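EF-P arginine 32 rhamnosyl-transferase (Pseudomonas putida KT2440, PDB 5NV8) belongs to the EarP family of bacterial rhamnosyltransferases, glycosyltransferases with two Rossmann-like domains that face each other across a cleft. Local coordinates at residues A[31-36]-A[284-289]; A[273-278]-A[290-295]. All blocks are in the same frame, centred on the assembly; numbering follows the deposited sequence.

Contact 1. Residues A[31-36]-A[284-289]; sequences IGVTWR and RGEDSF. With TRH (2'-deoxy-thymidine-beta-L-rhamnose), chain B.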
# COMPACT_ATOMS: atom_id res chain seq x y z
N ILE A 31 13.02 3.77 -1.73
CA ILE A 31 13.18 4.52 -0.49
C ILE A 31 12.03 4.22 0.46
O ILE A 31 12.20 4.25 1.69
CB ILE A 31 13.30 6.03 -0.80
CG1 ILE A 31 13.33 6.85 0.50
CG2 ILE A 31 12.17 6.48 -1.70
CD1 ILE A 31 13.31 8.35 0.27
N GLY A 32 10.85 3.90 -0.07
CA GLY A 32 9.72 3.59 0.79
C GLY A 32 9.97 2.38 1.67
O GLY A 32 9.61 2.38 2.85
N VAL A 33 10.59 1.34 1.12
CA VAL A 33 10.88 0.15 1.91
C VAL A 33 12.06 0.37 2.83
O VAL A 33 12.06 -0.07 3.99
CB VAL A 33 11.10 -1.06 0.98
CG1 VAL A 33 11.54 -2.28 1.78
CG2 VAL A 33 9.83 -1.38 0.21
N THR A 34 13.10 1.07 2.36
CA THR A 34 14.30 1.24 3.17
C THR A 34 14.06 2.22 4.31
O THR A 34 14.54 2.01 5.43
CB THR A 34 15.47 1.69 2.30
OG1 THR A 34 15.11 2.85 1.55
CG2 THR A 34 15.88 0.58 1.35
N TRP A 35 13.33 3.31 4.05
CA TRP A 35 13.01 4.26 5.11
C TRP A 35 12.10 3.64 6.16
O TRP A 35 12.19 3.98 7.34
CB TRP A 35 12.39 5.52 4.50
CG TRP A 35 11.84 6.51 5.48
CD1 TRP A 35 10.58 7.05 5.47
CD2 TRP A 35 12.52 7.11 6.59
NE1 TRP A 35 10.44 7.94 6.52
CE2 TRP A 35 11.61 7.99 7.22
CE3 TRP A 35 13.81 6.98 7.12
CZ2 TRP A 35 11.95 8.74 8.35
CZ3 TRP A 35 14.14 7.72 8.24
CH2 TRP A 35 13.22 8.59 8.84
N ARG A 36 11.21 2.72 5.75
CA ARG A 36 10.36 2.04 6.72
C ARG A 36 11.16 1.06 7.57
O ARG A 36 11.01 1.02 8.80
CB ARG A 36 9.21 1.32 6.00
CG ARG A 36 8.32 0.53 6.94
CD ARG A 36 7.13 -0.10 6.20
NE ARG A 36 6.40 0.87 5.38
CZ ARG A 36 5.65 1.85 5.86
NH1 ARG A 36 5.53 2.02 7.17
NH2 ARG A 36 5.02 2.67 5.03
N ARG A 284 -0.42 0.23 -5.17
CA ARG A 284 0.46 -0.18 -6.25
C ARG A 284 1.82 -0.55 -5.68
O ARG A 284 2.06 -0.43 -4.47
CB ARG A 284 0.60 0.93 -7.29
CG ARG A 284 1.42 2.09 -6.76
CD ARG A 284 1.89 3.02 -7.85
NE ARG A 284 3.11 3.73 -7.45
CZ ARG A 284 3.47 4.92 -7.92
NH1 ARG A 284 2.70 5.54 -8.81
NH2 ARG A 284 4.59 5.49 -7.49
N GLY A 285 2.71 -1.00 -6.56
CA GLY A 285 4.11 -1.12 -6.20
C GLY A 285 4.35 -2.17 -5.14
O GLY A 285 3.84 -3.29 -5.22
N GLU A 286 5.14 -1.80 -4.13
CA GLU A 286 5.62 -2.75 -3.13
C GLU A 286 5.09 -2.45 -1.73
O GLU A 286 4.46 -3.32 -1.12
CB GLU A 286 7.15 -2.77 -3.13
CG GLU A 286 7.76 -3.55 -1.99
CD GLU A 286 8.76 -4.59 -2.46
OE1 GLU A 286 9.38 -5.25 -1.61
OE2 GLU A 286 8.91 -4.74 -3.69
N ASP A 287 5.35 -1.25 -1.20
CA ASP A 287 5.06 -0.99 0.21
C ASP A 287 3.58 -0.66 0.43
O ASP A 287 2.96 -1.20 1.35
CB ASP A 287 5.95 0.13 0.72
CG ASP A 287 5.75 0.40 2.20
OD1 ASP A 287 6.10 -0.47 3.03
OD2 ASP A 287 5.24 1.49 2.54
N SER A 288 3.02 0.24 -0.39
CA SER A 288 1.60 0.56 -0.26
C SER A 288 0.74 -0.67 -0.49
O SER A 288 -0.36 -0.78 0.08
CB SER A 288 1.21 1.66 -1.24
OG SER A 288 1.20 1.19 -2.58
N PHE A 289 1.21 -1.60 -1.32
CA PHE A 289 0.55 -2.89 -1.48
C PHE A 289 0.39 -3.60 -0.14
O PHE A 289 -0.69 -4.13 0.17
CB PHE A 289 1.35 -3.74 -2.47
CG PHE A 289 0.84 -5.14 -2.63
CD1 PHE A 289 -0.51 -5.38 -2.81
CD2 PHE A 289 1.71 -6.21 -2.62
CE1 PHE A 289 -0.98 -6.67 -2.97
CE2 PHE A 289 1.25 -7.51 -2.77
CZ PHE A 289 -0.10 -7.73 -2.94
O4P TRH B . 5.15 2.22 -7.40
P2 TRH B . 5.81 2.38 -6.08
O3P TRH B . 6.23 3.91 -5.79
O1 TRH B . 7.12 1.46 -5.93
C1 TRH B . 7.51 0.64 -7.06
C2 TRH B . 8.69 -0.26 -6.69
O2 TRH B . 9.59 0.40 -5.80
C3 TRH B . 9.49 -0.63 -7.95
O3 TRH B . 10.38 0.44 -8.28
C4 TRH B . 8.53 -0.85 -9.10
O4 TRH B . 7.59 -1.88 -8.74
OPP TRH B . 4.79 1.98 -4.89
P TRH B . 5.36 1.70 -3.42
O1P TRH B . 6.30 0.54 -3.36
O2P TRH B . 4.10 1.49 -2.45
O5' TRH B . 6.04 3.06 -2.91
C5' TRH B . 5.22 4.14 -2.46
C4' TRH B . 5.83 4.71 -1.19
O4' TRH B . 5.34 6.07 -1.07
C3' TRH B . 5.25 3.98 0.01
O3' TRH B . 6.00 4.32 1.18
C2' TRH B . 3.90 4.66 0.06
C1' TRH B . 4.48 6.05 0.10
N11 TRH B . 3.48 7.13 0.03
C21 TRH B . 3.53 8.11 0.95
O21 TRH B . 4.39 8.09 1.83
N31 TRH B . 2.61 9.16 0.92
C41 TRH B . 1.63 9.21 -0.07
O41 TRH B . 0.83 10.14 -0.07
C51 TRH B . 1.58 8.20 -1.02
C5A TRH B . 0.60 8.25 -2.01
C61 TRH B . 2.50 7.16 -0.98
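The guanidinium of Arg36 and the carboxylate of Asp287 lie nearly coplanar, their planes 13° apart, with both carboxylate oxygens at the guanidinium edge. Arg284 puts O3P of the bound 2'-deoxy-thymidine-beta-L-rhamnose in plane at its own guanidinium edge, NH2 to O3P measuring 2.8 Å in a nearly straight bond (170°). The Arg36 grip is side-on: NE of Arg36 reaches OD1 of Asp287 at 2.7 Å, tilted from both planes, while NH2 of Arg36 meets the syn lone pair of Asp287 OD2 at 2.8 Å. The Arg36 chain runs out extended and bends about CG-CD (chi3 -51°), which brings NE to the acid; the turn about CD-NE sets NH2 beside it, and NH1 pairs with Glu166. Beside this salt bridge, CG2 of Val33 touches CG of Glu286 at 3.7 Å, a compact branched residue against the aliphatic part of a longer one.

Residues 284-289, a loop and the start of helix 287-295, also hold the ligand diphosphate. Glu286 N donates to ligand O1P at 2.7 Å, Asp287 N donates to ligand O1P at 3.0 Å, and Ser288 N donates to ligand O2P at 2.6 Å. Glycine suits both close approaches: a CB on Gly285 would collide with OPP, and one on Gly32 would crowd O3'.

Successive N-H groups at this helix start probably steady one phosphate while Arg284 meets the other, offsetting charge at both ends of the diphosphate. Asp287 serves two partners, since its OD2 also takes a weak bond from ligand O3', and Arg36 acts as a second-shell residue that fixes its carboxylate.

Contact 2. Residues A[273-278]-A[290-295]; sequences RLLWSC and VRAQWA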
# COMPACT_ATOMS: atom_id res chain seq x y z
N ARG A 273 -3.14 6.55 7.82
CA ARG A 273 -4.43 7.08 8.25
C ARG A 273 -5.39 7.19 7.08
O ARG A 273 -6.60 6.96 7.23
CB ARG A 273 -4.24 8.44 8.92
CG ARG A 273 -3.07 8.51 9.91
CD ARG A 273 -3.40 9.39 11.11
NE ARG A 273 -3.02 10.79 10.89
CZ ARG A 273 -3.47 11.81 11.62
NH1 ARG A 273 -4.32 11.60 12.61
NH2 ARG A 273 -3.07 13.05 11.34
N LEU A 274 -4.88 7.54 5.89
CA LEU A 274 -5.71 7.56 4.69
C LEU A 274 -6.27 6.17 4.40
O LEU A 274 -7.48 6.01 4.21
CB LEU A 274 -4.90 8.07 3.50
CG LEU A 274 -5.70 8.40 2.24
CD1 LEU A 274 -6.83 9.36 2.55
CD2 LEU A 274 -4.79 8.98 1.16
N LEU A 275 -5.40 5.15 4.37
CA LEU A 275 -5.85 3.79 4.09
C LEU A 275 -6.88 3.33 5.11
O LEU A 275 -7.90 2.73 4.75
CB LEU A 275 -4.66 2.84 4.06
CG LEU A 275 -3.60 3.06 2.98
CD1 LEU A 275 -2.44 2.09 3.17
CD2 LEU A 275 -4.20 2.91 1.58
N TRP A 276 -6.63 3.61 6.40
CA TRP A 276 -7.56 3.21 7.45
C TRP A 276 -8.91 3.92 7.34
O TRP A 276 -9.90 3.42 7.89
CB TRP A 276 -6.95 3.47 8.83
CG TRP A 276 -5.60 2.84 9.04
CD1 TRP A 276 -5.05 1.82 8.32
CD2 TRP A 276 -4.64 3.19 10.04
NE1 TRP A 276 -3.81 1.51 8.81
CE2 TRP A 276 -3.53 2.34 9.87
CE3 TRP A 276 -4.60 4.14 11.07
CZ2 TRP A 276 -2.40 2.41 10.68
CZ3 TRP A 276 -3.48 4.21 11.88
CH2 TRP A 276 -2.39 3.35 11.68
N SER A 277 -8.97 5.06 6.65
CA SER A 277 -10.17 5.88 6.62
C SER A 277 -11.14 5.49 5.51
O SER A 277 -12.35 5.70 5.67
CB SER A 277 -9.78 7.35 6.48
OG SER A 277 -9.31 7.87 7.71
N CYS A 278 -10.65 4.93 4.41
CA CYS A 278 -11.46 4.66 3.23
C CYS A 278 -12.01 3.24 3.27
O CYS A 278 -11.46 2.34 3.91
CB CYS A 278 -10.62 4.86 1.97
SG CYS A 278 -9.76 6.43 1.85
N VAL A 290 1.45 -3.62 0.67
CA VAL A 290 1.39 -4.30 1.96
C VAL A 290 0.71 -3.43 3.01
O VAL A 290 -0.05 -3.93 3.85
CB VAL A 290 2.81 -4.71 2.40
CG1 VAL A 290 2.80 -5.27 3.81
CG2 VAL A 290 3.40 -5.72 1.42
N ARG A 291 0.96 -2.12 2.98
CA ARG A 291 0.32 -1.22 3.93
C ARG A 291 -1.20 -1.34 3.86
O ARG A 291 -1.88 -1.31 4.89
CB ARG A 291 0.75 0.22 3.65
CG ARG A 291 2.19 0.50 4.02
CD ARG A 291 2.32 0.74 5.51
NE ARG A 291 3.03 -0.34 6.18
CZ ARG A 291 3.35 -0.32 7.46
NH1 ARG A 291 3.01 0.71 8.22
NH2 ARG A 291 4.00 -1.35 7.99
N ALA A 292 -1.75 -1.47 2.65
CA ALA A 292 -3.20 -1.61 2.52
C ALA A 292 -3.68 -2.96 3.03
O ALA A 292 -4.84 -3.09 3.44
CB ALA A 292 -3.62 -1.41 1.06
N GLN A 293 -2.82 -3.98 3.00
CA GLN A 293 -3.19 -5.27 3.56
C GLN A 293 -3.32 -5.19 5.08
O GLN A 293 -4.25 -5.76 5.66
CB GLN A 293 -2.17 -6.35 3.16
CG GLN A 293 -2.19 -6.68 1.66
CD GLN A 293 -1.11 -7.68 1.25
OE1 GLN A 293 -1.16 -8.85 1.63
NE2 GLN A 293 -0.14 -7.21 0.47
N TRP A 294 -2.40 -4.47 5.74
CA TRP A 294 -2.54 -4.21 7.17
C TRP A 294 -3.73 -3.31 7.48
O TRP A 294 -4.27 -3.39 8.59
CB TRP A 294 -1.27 -3.59 7.73
CG TRP A 294 -0.00 -4.39 7.50
CD1 TRP A 294 1.20 -3.90 7.07
CD2 TRP A 294 0.18 -5.80 7.69
NE1 TRP A 294 2.12 -4.92 6.98
CE2 TRP A 294 1.52 -6.09 7.35
CE3 TRP A 294 -0.65 -6.84 8.11
CZ2 TRP A 294 2.04 -7.38 7.42
CZ3 TRP A 294 -0.13 -8.12 8.18
CH2 TRP A 294 1.20 -8.38 7.83
N ALA A 295 -4.16 -2.48 6.53
CA ALA A 295 -5.33 -1.63 6.75
C ALA A 295 -6.60 -2.45 6.94
O ALA A 295 -7.53 -1.99 7.62
CB ALA A 295 -5.50 -0.65 5.58
O HOH W 1 -1.66 0.81 6.54
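Leu275 projects from one helix into a shallow hollow on the other, a dip bounded by Arg291, Ala292 and Ala295. Its CG stands anti to the carbonyl carbon (chi1 -63°) and CD1 anti to CA (chi2 175°), an extended branch that carries the methyl across the gap. CD1 of Leu275 comes down on the backbone, 3.7 Å from the carbonyl carbon C of Arg291. Two beta carbons form the walls: CB of Arg291 at 3.7 Å and CB of Ala292 at 4.3 Å from Leu275 CD1. Leucine suits the place because its chain is long enough to set one methyl, CD1, on the backbone between the two beta carbons.

The return bump is the methyl of Ala295, which enters between two successive residues of the facing helix. Ala295 CB lies 3.9 Å from CB of Leu275 and also approaches the indole edge of Trp276, in the ring plane, at 3.7 Å from CD1. So small a residue lets the chains come close here, CA of Trp276 and CA of Ala295 being 5.4 Å apart. Beside this meeting a water accepts a weak bond from Trp276 NE1 and donates to Arg291 O at 2.7 Å, joining the helices by a polar bridge next to the apolar fit. Arg291 offers only the root of its side chain; its bent chain takes the guanidinium to Glu166.

The segments cross at -47°. Helix 268-277 leads into strand 280-284, and helix 287-295 makes the beta-alpha-beta crossover from that strand to its parallel neighbour 299-302. Leu275 also touches Ser202 on strand 199-203, while Leu169 and Arg173 of helix 169-177 pack against Trp276.

Both contacts are buried near the middle of the chain and share helix 287-295, but they use different parts of it. Contact 1 takes its N-terminal end and the loop before it, joining helix 30-43 from far earlier in the sequence, and is dominated by charge and by the bound ligand. Contact 2 takes the later turns against the sequence neighbour 268-277 and is mostly apolar, with one water between the helices. They meet where Arg36 NH1 and Arg291 NH1 lie 3.0 Å apart; Glu166 forms salt bridges with both arginines and probably offsets their repulsion. One helix thus faces the ligand at its start and the domain interior further along.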